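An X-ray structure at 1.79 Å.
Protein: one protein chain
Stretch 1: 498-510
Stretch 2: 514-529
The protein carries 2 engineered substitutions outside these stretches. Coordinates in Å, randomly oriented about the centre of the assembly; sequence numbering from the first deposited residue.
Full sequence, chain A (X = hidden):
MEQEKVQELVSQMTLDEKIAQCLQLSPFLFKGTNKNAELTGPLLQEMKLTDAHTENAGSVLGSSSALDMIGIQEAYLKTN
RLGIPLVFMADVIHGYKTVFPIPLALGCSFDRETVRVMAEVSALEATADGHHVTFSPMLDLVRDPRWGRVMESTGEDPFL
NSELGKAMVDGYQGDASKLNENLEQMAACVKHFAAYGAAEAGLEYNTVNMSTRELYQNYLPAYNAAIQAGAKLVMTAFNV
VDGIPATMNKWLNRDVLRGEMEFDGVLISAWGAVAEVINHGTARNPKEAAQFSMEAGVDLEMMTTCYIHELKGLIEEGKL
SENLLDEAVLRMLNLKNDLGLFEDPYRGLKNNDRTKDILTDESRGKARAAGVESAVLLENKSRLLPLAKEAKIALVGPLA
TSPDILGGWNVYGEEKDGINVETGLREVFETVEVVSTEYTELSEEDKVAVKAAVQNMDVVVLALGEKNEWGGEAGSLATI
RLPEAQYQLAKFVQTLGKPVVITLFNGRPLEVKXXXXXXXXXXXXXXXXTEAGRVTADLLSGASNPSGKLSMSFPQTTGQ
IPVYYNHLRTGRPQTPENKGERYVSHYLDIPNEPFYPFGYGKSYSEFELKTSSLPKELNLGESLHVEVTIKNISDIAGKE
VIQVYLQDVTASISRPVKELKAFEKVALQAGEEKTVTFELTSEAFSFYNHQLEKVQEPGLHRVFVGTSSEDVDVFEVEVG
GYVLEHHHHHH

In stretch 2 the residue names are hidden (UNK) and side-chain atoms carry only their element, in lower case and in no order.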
# COMPACT_ATOMS: atom_id res chain seq x y z
N LYS A 498 -36.00 18.72 10.31
CA LYS A 498 -36.83 17.53 10.14
C LYS A 498 -35.96 16.29 10.09
O LYS A 498 -34.82 16.41 9.77
CB LYS A 498 -37.59 17.61 8.80
CG LYS A 498 -38.42 18.92 8.78
CD LYS A 498 -39.91 18.82 8.73
CE LYS A 498 -40.50 20.23 8.82
NZ LYS A 498 -41.67 20.33 7.93
N PRO A 499 -36.52 15.12 10.39
CA PRO A 499 -35.64 13.90 10.37
C PRO A 499 -35.24 13.56 8.96
O PRO A 499 -36.02 13.75 8.01
CB PRO A 499 -36.51 12.79 10.95
CG PRO A 499 -37.72 13.50 11.58
CD PRO A 499 -37.84 14.88 11.02
N VAL A 500 -34.00 13.11 8.83
CA VAL A 500 -33.41 12.84 7.51
C VAL A 500 -32.96 11.38 7.43
O VAL A 500 -32.23 10.89 8.31
CB VAL A 500 -32.21 13.72 7.32
CG1 VAL A 500 -31.50 13.42 5.99
CG2 VAL A 500 -32.52 15.18 7.48
N VAL A 501 -33.40 10.66 6.38
CA VAL A 501 -32.79 9.40 5.99
C VAL A 501 -31.97 9.68 4.72
O VAL A 501 -32.46 10.25 3.72
CB VAL A 501 -33.76 8.22 5.83
CG1 VAL A 501 -34.96 8.53 5.01
CG2 VAL A 501 -33.05 7.01 5.27
N ILE A 502 -30.70 9.29 4.73
CA ILE A 502 -29.86 9.38 3.55
C ILE A 502 -29.88 8.01 2.85
O ILE A 502 -29.61 6.94 3.49
CB ILE A 502 -28.40 9.81 3.87
CG1 ILE A 502 -28.35 11.30 4.19
CG2 ILE A 502 -27.47 9.62 2.64
CD1 ILE A 502 -27.03 11.86 4.78
N THR A 503 -30.23 8.01 1.57
CA THR A 503 -30.21 6.77 0.80
C THR A 503 -29.05 6.98 -0.13
O THR A 503 -29.08 7.82 -0.95
CB THR A 503 -31.54 6.55 -0.01
OG1 THR A 503 -31.83 7.74 -0.70
CG2 THR A 503 -32.71 6.31 0.87
N LEU A 504 -27.97 6.21 0.06
CA LEU A 504 -26.74 6.35 -0.65
C LEU A 504 -26.57 5.33 -1.76
O LEU A 504 -26.74 4.14 -1.56
CB LEU A 504 -25.55 6.29 0.34
CG LEU A 504 -24.13 6.52 -0.22
CD1 LEU A 504 -23.93 7.95 -0.65
CD2 LEU A 504 -23.12 6.17 0.89
N PHE A 505 -26.25 5.84 -2.93
CA PHE A 505 -25.98 4.98 -4.14
C PHE A 505 -24.56 5.19 -4.63
O PHE A 505 -24.06 6.32 -4.80
CB PHE A 505 -26.97 5.35 -5.22
CG PHE A 505 -28.39 5.11 -4.83
CD1 PHE A 505 -29.09 6.03 -4.09
CD2 PHE A 505 -29.03 3.98 -5.25
CE1 PHE A 505 -30.40 5.79 -3.72
CE2 PHE A 505 -30.33 3.76 -4.93
CZ PHE A 505 -31.03 4.65 -4.15
N ASN A 506 -23.86 4.09 -4.83
CA ASN A 506 -22.44 4.17 -4.99
C ASN A 506 -21.83 2.81 -5.32
O ASN A 506 -22.45 1.82 -5.08
CB ASN A 506 -21.75 4.74 -3.75
CG ASN A 506 -22.09 4.03 -2.49
OD1 ASN A 506 -23.26 3.91 -2.15
ND2 ASN A 506 -21.08 3.55 -1.73
N GLY A 507 -20.59 2.82 -5.88
CA GLY A 507 -19.91 1.61 -6.30
C GLY A 507 -18.71 1.26 -5.48
O GLY A 507 -18.01 0.33 -5.83
N ARG A 508 -18.40 2.04 -4.44
CA ARG A 508 -17.20 1.85 -3.57
C ARG A 508 -17.52 2.32 -2.18
O ARG A 508 -18.36 3.18 -2.03
CB ARG A 508 -15.96 2.66 -4.05
CG ARG A 508 -16.30 4.15 -4.30
CD ARG A 508 -15.14 5.11 -4.28
NE ARG A 508 -14.18 4.72 -5.30
CZ ARG A 508 -14.33 4.99 -6.59
NH1 ARG A 508 -15.38 5.65 -7.02
NH2 ARG A 508 -13.41 4.63 -7.45
N PRO A 509 -16.85 1.75 -1.13
CA PRO A 509 -16.80 2.47 0.17
C PRO A 509 -16.40 3.90 -0.03
O PRO A 509 -15.58 4.24 -0.94
CB PRO A 509 -15.70 1.72 0.91
CG PRO A 509 -15.78 0.28 0.33
CD PRO A 509 -15.93 0.59 -1.11
N LEU A 510 -17.00 4.76 0.77
CA LEU A 510 -16.75 6.20 0.70
C LEU A 510 -16.51 6.67 2.14
O LEU A 510 -16.90 5.97 3.10
CB LEU A 510 -17.93 6.96 0.11
CG LEU A 510 -18.06 6.78 -1.40
CD1 LEU A 510 -19.50 7.12 -1.73
CD2 LEU A 510 -17.00 7.52 -2.21
N UNK A 514 -19.32 12.17 7.79
CA UNK A 514 -20.07 13.46 7.75
C UNK A 514 -21.51 13.23 7.37
O UNK A 514 -22.37 14.01 7.78
c UNK A 514 -17.24 15.43 6.15
c UNK A 514 -19.45 14.43 6.79
o UNK A 514 -17.75 16.25 5.36
o UNK A 514 -16.05 15.08 6.06
c UNK A 514 -18.08 14.86 7.26
N UNK A 515 -21.83 12.12 6.68
CA UNK A 515 -23.22 11.84 6.35
C UNK A 515 -23.94 11.24 7.53
O UNK A 515 -25.03 11.64 7.84
c UNK A 515 -23.04 12.83 3.41
c UNK A 515 -22.57 11.48 3.89
c UNK A 515 -23.28 10.92 5.12
c UNK A 515 -22.62 10.49 2.75
N UNK A 516 -23.30 10.27 8.19
CA UNK A 516 -23.89 9.62 9.35
C UNK A 516 -24.18 10.65 10.42
O UNK A 516 -25.21 10.58 11.11
c UNK A 516 -22.96 8.58 9.91
N UNK A 517 -23.25 11.56 10.59
CA UNK A 517 -23.45 12.65 11.59
C UNK A 517 -24.49 13.76 11.22
O UNK A 517 -24.89 14.55 12.07
c UNK A 517 -22.09 13.24 11.97
o UNK A 517 -19.18 11.74 13.79
c UNK A 517 -19.88 12.63 13.17
c UNK A 517 -21.28 12.21 12.77
o UNK A 517 -19.48 13.79 12.85
N UNK A 518 -24.83 13.90 9.95
CA UNK A 518 -25.70 14.93 9.47
C UNK A 518 -27.13 14.36 9.24
O UNK A 518 -28.01 15.08 8.72
o UNK A 518 -24.12 16.39 8.18
c UNK A 518 -25.18 15.41 8.13
N UNK A 519 -27.37 13.10 9.59
CA UNK A 519 -28.68 12.48 9.32
C UNK A 519 -29.07 11.58 10.49
O UNK A 519 -28.23 11.26 11.34
c UNK A 519 -28.63 11.67 8.01
o UNK A 519 -27.67 10.60 8.07
N UNK A 520 -30.33 11.15 10.51
CA UNK A 520 -30.84 10.26 11.50
C UNK A 520 -30.77 8.81 11.09
O UNK A 520 -30.72 7.95 11.93
o UNK A 520 -31.97 12.32 13.39
c UNK A 520 -32.43 12.07 12.31
c UNK A 520 -32.30 10.62 11.82
o UNK A 520 -32.76 13.00 11.60
N UNK A 521 -30.83 8.55 9.80
CA UNK A 521 -30.68 7.23 9.23
C UNK A 521 -29.89 7.25 7.97
O UNK A 521 -29.79 8.28 7.24
c UNK A 521 -32.04 6.51 8.98
N UNK A 522 -29.23 6.15 7.73
CA UNK A 522 -28.25 6.02 6.59
C UNK A 522 -28.33 4.60 6.03
O UNK A 522 -28.12 3.63 6.74
c UNK A 522 -25.97 6.91 4.79
c UNK A 522 -24.34 6.32 6.57
c UNK A 522 -25.74 6.02 5.99
c UNK A 522 -26.79 6.34 7.02
N UNK A 523 -28.81 4.53 4.79
CA UNK A 523 -29.08 3.27 4.08
C UNK A 523 -28.22 3.19 2.80
O UNK A 523 -28.29 4.04 1.89
c UNK A 523 -30.57 3.19 3.75
c UNK A 523 -30.77 0.64 3.90
c UNK A 523 -31.06 1.86 3.05
c UNK A 523 -32.52 1.98 2.59
N UNK A 524 -27.35 2.19 2.79
CA UNK A 524 -26.43 1.94 1.71
C UNK A 524 -27.06 1.00 0.70
O UNK A 524 -27.24 -0.20 0.97
o UNK A 524 -24.33 2.34 -0.64
c UNK A 524 -23.59 1.90 0.31
c UNK A 524 -24.15 0.83 1.21
c UNK A 524 -25.12 1.39 2.29
o UNK A 524 -22.44 2.32 0.56
N UNK A 525 -27.48 1.57 -0.41
CA UNK A 525 -28.16 0.79 -1.49
C UNK A 525 -27.20 0.31 -2.54
O UNK A 525 -27.64 -0.49 -3.39
c UNK A 525 -31.36 0.68 -1.15
c UNK A 525 -30.80 3.12 -0.94
c UNK A 525 -29.21 1.63 -2.23
c UNK A 525 -30.34 1.74 -1.23
N UNK A 526 -25.94 0.79 -2.50
CA UNK A 526 -24.96 0.53 -3.57
C UNK A 526 -25.62 0.93 -4.93
O UNK A 526 -26.24 1.99 -5.05
n UNK A 526 -23.39 -2.35 -0.28
c UNK A 526 -20.27 -0.10 -1.72
c UNK A 526 -22.26 -1.66 -0.61
c UNK A 526 -20.05 -0.75 -0.49
c UNK A 526 -22.53 -0.97 -1.83
c UNK A 526 -24.52 -0.91 -3.54
c UNK A 526 -21.51 -0.19 -2.39
c UNK A 526 -23.86 -1.31 -2.24
c UNK A 526 -24.34 -2.17 -1.29
c UNK A 526 -21.01 -1.50 0.09
N UNK A 527 -25.48 0.12 -5.96
CA UNK A 527 -26.36 0.28 -7.13
C UNK A 527 -27.18 -1.00 -7.25
O UNK A 527 -26.67 -2.06 -7.51
c UNK A 527 -22.84 3.14 -8.63
c UNK A 527 -25.55 0.56 -8.38
c UNK A 527 -24.92 4.30 -8.33
c UNK A 527 -25.56 3.08 -8.19
c UNK A 527 -23.56 4.33 -8.53
c UNK A 527 -24.86 1.88 -8.38
c UNK A 527 -23.46 1.95 -8.54
N UNK A 528 -28.51 -0.91 -7.00
CA UNK A 528 -29.28 -2.15 -6.91
C UNK A 528 -29.67 -2.77 -8.24
O UNK A 528 -30.08 -3.96 -8.27
c UNK A 528 -30.23 -0.48 -5.49
c UNK A 528 -29.20 0.23 -6.38
c UNK A 528 -30.56 -1.76 -6.17
N UNK A 529 -29.58 -1.98 -9.33
CA UNK A 529 -29.99 -2.45 -10.68
C UNK A 529 -31.38 -1.98 -11.04
O UNK A 529 -31.88 -0.95 -10.60

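Position 514 has three side-chain carbons, the third carrying two oxygens. It does not touch stretch 1. It is E514, in a helix. Position 515 has four carbons, forked at the second. Its CB lies 3.9 Å from I502 CD1, and a carbon at the fork's tip lies 4.4 Å from L504 CD1. This is L515.

Position 516 has one carbon and no contact: A516. Position 517 repeats the pattern of three carbons with two terminal oxygens, again out of reach: E517. Position 518 has one carbon and one oxygen, and the oxygen bonds back to E514 O. This is S518.

Position 519 also has one carbon and one oxygen. The oxygen sits 3.6 Å from I502 CD1 and hydrogen-bonds to L515 O, so its polarity is met within its own stretch. It is S519.

Position 520 has two carbons, the second carrying two oxygens. One oxygen accepts a hydrogen bond from V500 N at 3.0 Å. The residue is D520; its OD2 is the acceptor, and its own N donates to V500 O at 2.9 Å.

Position 521 has a single carbon, 3.9 Å from V501 CG2. It is A521. It pairs with V501 in a parallel bridge, and their side chains share a face of the sheet.

Position 522 has four carbons, forked at the second. One tip lies 3.8 Å from I502 CG2. This is L522, on the face shared with I502. Position 523 has the same count and fork, but points to the face of V501 and T503: L523.

Position 524 has three carbons, the third with two oxygens. One oxygen accepts from N506 ND2 at 2.9 Å. The other is only 2.4 Å from N506 OD1. The residue is E524, with OE2 accepting from ND2. Its OE1 accepts from the backbone N of position 526.

Position 525 has four carbons, forked at the second. Its CB lies over a face of the F505 ring, 4.0 Å from the centroid, and a tip carbon lies 3.6 Å from F505 CZ. It is L525.

Position 526 has fused five- and six-membered rings with eight carbons and one nitrogen. A six-ring carbon approaches R508 C at 3.7 Å. Only an indole fits: W526, whose ring edge meets the backbone of 506-509.

Position 527 has one carbon, then a six-carbon ring. N506 C lies over a ring face. It is F527; its CE2 is 3.5 Å from N506 C. Position 528 has three carbons closing onto its backbone N: P528, with CD 3.9 Å from F505 CD2. Position 529 has no side chain. Its backbone angles would jam a CB against the preceding carbonyl O. It is G529.

The contact is built on parallel strand pairing. I502 N donates to A521 O, L523 N to I502 O, L504 N to L523 O and L525 N to L504 O, each at 2.9 Å. Apolar side chains pack along the strands. Beyond them, E524 holds N506 while W526 and F527 pack against the turn.

Stretch 2 (514-529) ELAESSDALLELWFPG
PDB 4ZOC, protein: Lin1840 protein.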